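Local coordinates for protein oxidoreductase (Bordetella pertussis, PDB 3Q2K) that probably uses NAD to oxidise the sugar of a UDP-linked N-acetylglucosaminuronic acid during biosynthesis of 2,3-diacetamido-2,3-dideoxy-D-mannuronic acid, at residues 102-107 and 198-203. Sequence-based numbering, arbitrary orientation.
With NAI (1,4-dihydronicotinamide adenine dinucleotide), chain U.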
loop_
_atom_site.group_PDB
_atom_site.type_symbol
_atom_site.label_atom_id
_atom_site.label_comp_id
_atom_site.label_asym_id
_atom_site.label_seq_id
_atom_site.Cartn_x
_atom_site.Cartn_y
_atom_site.Cartn_z
ATOM N N SER C 102 -3.221 -31.537 -15.038
ATOM C CA SER C 102 -2.262 -31.076 -14.032
ATOM C C SER C 102 -2.800 -30.903 -12.618
ATOM O O SER C 102 -2.137 -31.286 -11.655
ATOM C CB SER C 102 -1.582 -29.797 -14.532
ATOM O OG SER C 102 -1.038 -30.132 -15.795
ATOM N N GLY C 103 -4.019 -30.391 -12.482
ATOM C CA GLY C 103 -4.601 -30.273 -11.140
ATOM C C GLY C 103 -4.992 -31.527 -10.376
ATOM O O GLY C 103 -5.307 -31.462 -9.188
ATOM N N LEU C 104 -4.999 -32.683 -11.031
ATOM C CA LEU C 104 -5.086 -33.956 -10.317
ATOM C C LEU C 104 -3.776 -34.490 -9.749
ATOM O O LEU C 104 -3.839 -35.346 -8.875
ATOM C CB LEU C 104 -5.559 -35.076 -11.240
ATOM C CG LEU C 104 -6.963 -34.832 -11.783
ATOM C CD1 LEU C 104 -7.183 -35.872 -12.896
ATOM C CD2 LEU C 104 -7.949 -34.902 -10.621
ATOM N N HIS C 105 -2.629 -34.091 -10.294
ATOM C CA HIS C 105 -1.363 -34.715 -9.932
ATOM C C HIS C 105 -1.166 -34.736 -8.420
ATOM O O HIS C 105 -0.772 -35.756 -7.849
ATOM C CB HIS C 105 -0.170 -33.986 -10.547
ATOM C CG HIS C 105 -0.195 -33.978 -12.040
ATOM N ND1 HIS C 105 0.719 -33.274 -12.792
ATOM C CD2 HIS C 105 -1.037 -34.568 -12.922
ATOM C CE1 HIS C 105 0.459 -33.451 -14.076
ATOM N NE2 HIS C 105 -0.598 -34.237 -14.181
ATOM N N PRO C 106 -1.441 -33.607 -7.756
ATOM C CA PRO C 106 -1.185 -33.569 -6.314
ATOM C C PRO C 106 -1.946 -34.685 -5.589
ATOM O O PRO C 106 -1.458 -35.407 -4.711
ATOM C CB PRO C 106 -1.777 -32.221 -5.892
ATOM C CG PRO C 106 -1.807 -31.387 -7.137
ATOM C CD PRO C 106 -1.942 -32.331 -8.291
ATOM N N TRP C 107 -3.225 -34.759 -5.925
ATOM C CA TRP C 107 -4.113 -35.661 -5.210
ATOM C C TRP C 107 -3.788 -37.089 -5.623
ATOM O O TRP C 107 -3.724 -37.975 -4.776
ATOM C CB TRP C 107 -5.564 -35.275 -5.496
ATOM C CG TRP C 107 -5.791 -33.839 -5.132
ATOM C CD1 TRP C 107 -5.958 -32.786 -5.983
ATOM C CD2 TRP C 107 -5.820 -33.295 -3.804
ATOM N NE1 TRP C 107 -6.116 -31.624 -5.263
ATOM C CE2 TRP C 107 -6.035 -31.908 -3.923
ATOM C CE3 TRP C 107 -5.708 -33.850 -2.524
ATOM C CZ2 TRP C 107 -6.161 -31.080 -2.804
ATOM C CZ3 TRP C 107 -5.821 -33.027 -1.416
ATOM C CH2 TRP C 107 -6.043 -31.653 -1.562
ATOM N N TRP C 198 -8.138 -22.529 -14.401
ATOM C CA TRP C 198 -7.250 -22.318 -13.250
ATOM C C TRP C 198 -7.051 -23.582 -12.423
ATOM O O TRP C 198 -5.922 -23.927 -12.096
ATOM C CB TRP C 198 -7.687 -21.223 -12.261
ATOM C CG TRP C 198 -7.912 -19.836 -12.813
ATOM C CD1 TRP C 198 -9.114 -19.189 -12.898
ATOM C CD2 TRP C 198 -6.938 -18.928 -13.355
ATOM N NE1 TRP C 198 -8.945 -17.947 -13.462
ATOM C CE2 TRP C 198 -7.622 -17.770 -13.772
ATOM C CE3 TRP C 198 -5.552 -18.978 -13.522
ATOM C CZ2 TRP C 198 -6.956 -16.667 -14.308
ATOM C CZ3 TRP C 198 -4.893 -17.888 -14.061
ATOM C CH2 TRP C 198 -5.594 -16.748 -14.461
ATOM N N GLU C 199 -8.126 -24.223 -11.973
ATOM C CA GLU C 199 -8.039 -25.453 -11.190
ATOM C C GLU C 199 -7.244 -26.563 -11.884
ATOM O O GLU C 199 -6.391 -27.152 -11.236
ATOM C CB GLU C 199 -9.438 -25.998 -10.874
ATOM C CG GLU C 199 -9.447 -27.215 -9.947
ATOM C CD GLU C 199 -10.805 -27.406 -9.301
ATOM O OE1 GLU C 199 -10.858 -28.095 -8.264
ATOM O OE2 GLU C 199 -11.823 -26.871 -9.792
ATOM N N TRP C 200 -7.468 -26.834 -13.169
ATOM C CA TRP C 200 -6.939 -28.032 -13.809
ATOM C C TRP C 200 -5.608 -27.846 -14.536
ATOM O O TRP C 200 -4.844 -28.797 -14.718
ATOM C CB TRP C 200 -8.025 -28.717 -14.658
ATOM C CG TRP C 200 -9.300 -28.897 -13.869
ATOM C CD1 TRP C 200 -10.504 -28.287 -14.097
ATOM C CD2 TRP C 200 -9.485 -29.692 -12.690
ATOM N NE1 TRP C 200 -11.429 -28.675 -13.157
ATOM C CE2 TRP C 200 -10.825 -29.532 -12.275
ATOM C CE3 TRP C 200 -8.655 -30.554 -11.964
ATOM C CZ2 TRP C 200 -11.351 -30.172 -11.155
ATOM C CZ3 TRP C 200 -9.180 -31.188 -10.844
ATOM C CH2 TRP C 200 -10.522 -31.016 -10.467
ATOM N N ASP C 201 -5.317 -26.628 -14.976
ATOM C CA ASP C 201 -4.311 -26.394 -16.014
ATOM C C ASP C 201 -3.521 -25.113 -15.753
ATOM O O ASP C 201 -2.296 -25.112 -15.814
ATOM C CB ASP C 201 -5.069 -26.286 -17.344
ATOM C CG ASP C 201 -4.198 -26.348 -18.593
ATOM O OD1 ASP C 201 -2.974 -26.624 -18.608
ATOM O OD2 ASP C 201 -4.811 -26.094 -19.651
ATOM N N GLY C 202 -4.191 -24.008 -15.445
ATOM C CA GLY C 202 -3.524 -22.710 -15.497
ATOM C C GLY C 202 -3.451 -22.256 -16.940
ATOM O O GLY C 202 -4.091 -22.837 -17.817
ATOM N N GLY C 203 -2.663 -21.225 -17.213
ATOM C CA GLY C 203 -2.650 -20.618 -18.543
ATOM C C GLY C 203 -1.321 -20.812 -19.248
ATOM O O GLY C 203 -0.558 -21.710 -18.882
HETATM P PA NAI U . -5.017 -35.163 -22.046
HETATM O O1A NAI U . -6.417 -34.690 -22.043
HETATM O O2A NAI U . -4.663 -35.596 -23.559
HETATM O O5B NAI U . -4.769 -36.619 -21.400
HETATM C C5B NAI U . -5.732 -36.788 -20.366
HETATM C C4B NAI U . -5.970 -38.226 -19.926
HETATM O O4B NAI U . -6.144 -38.277 -18.503
HETATM C C3B NAI U . -7.314 -38.474 -20.637
HETATM O O3B NAI U . -7.213 -39.726 -21.321
HETATM C C2B NAI U . -8.284 -38.387 -19.426
HETATM O O2B NAI U . -9.420 -39.246 -19.558
HETATM C C1B NAI U . -7.365 -39.018 -18.358
HETATM N N9A NAI U . -7.958 -38.770 -17.055
HETATM C C8A NAI U . -8.744 -37.728 -16.672
HETATM N N7A NAI U . -9.036 -37.895 -15.412
HETATM C C5A NAI U . -8.490 -39.024 -14.908
HETATM C C6A NAI U . -8.459 -39.681 -13.662
HETATM N N6A NAI U . -9.097 -39.169 -12.547
HETATM N N1A NAI U . -7.752 -40.804 -13.582
HETATM C C2A NAI U . -7.085 -41.295 -14.613
HETATM N N3A NAI U . -7.091 -40.714 -15.794
HETATM C C4A NAI U . -7.758 -39.581 -15.972
HETATM O O3 NAI U . -3.984 -33.948 -21.876
HETATM P PN NAI U . -2.424 -34.328 -21.833
HETATM O O1N NAI U . -1.867 -33.382 -22.911
HETATM O O2N NAI U . -1.904 -35.726 -22.226
HETATM O O5D NAI U . -1.893 -33.752 -20.418
HETATM C C5D NAI U . -0.735 -34.495 -20.065
HETATM C C4D NAI U . -0.255 -34.104 -18.662
HETATM O O4D NAI U . 1.159 -34.088 -18.950
HETATM C C3D NAI U . -0.628 -32.661 -18.264
HETATM O O3D NAI U . -0.097 -32.267 -17.005
HETATM C C2D NAI U . 0.207 -31.890 -19.306
HETATM O O2D NAI U . 0.565 -30.646 -18.712
HETATM C C1D NAI U . 1.509 -32.725 -19.251
HETATM N N1N NAI U . 2.243 -32.738 -20.514
HETATM C C2N NAI U . 3.553 -32.645 -20.445
HETATM C C3N NAI U . 4.276 -32.661 -21.631
HETATM C C7N NAI U . 5.744 -32.541 -21.579
HETATM O O7N NAI U . 6.343 -32.146 -22.558
HETATM N N7N NAI U . 6.368 -32.844 -20.423
HETATM C C4N NAI U . 3.605 -32.749 -22.850
HETATM C C5N NAI U . 2.225 -32.823 -22.834
HETATM C C6N NAI U . 1.550 -32.830 -21.630
HETATM O O HOH W 1 -1.185 -27.273 -16.818
#
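W200 brings the benzo side of its indole against L104, with W200 CZ3 lying 3.9 Å from L104 CD2, and the two side chains meet at an oblique angle. The contact joins the NAD-binding Rossmann fold, where 102-107 leads into helix 105-114, to a loop of the C-terminal alpha/beta domain. E199 CG lies over the centre of one face of the indole, while the G103 backbone meets its edge. Close backbone approach is measured by the 4.2 Å between G103 CA and W200 CA, and by a CA-H...O contact of 3.6 Å from G103 CA to E199 O. Here G103 N donates to W200 O (2.9 Å, 150° at the hydrogen), from 45° above the carbonyl plane. The other branch of L104 faces the cofactor, CD1 lying 3.7 Å from adenine N7A of NADH. Outside the pair, the carboxylate of E199 forms a salt bridge with R343 of the second subunit. S102 connects cofactor and loop: with chi1 at -55°, OG sits beside its own backbone N and hydrogen-bonds the ribose hydroxyl O3D at 2.6 Å. A water 3.0 Å from S102 OG extends this link, donating to both D201 O and D201 OD1, each 2.6 Å away.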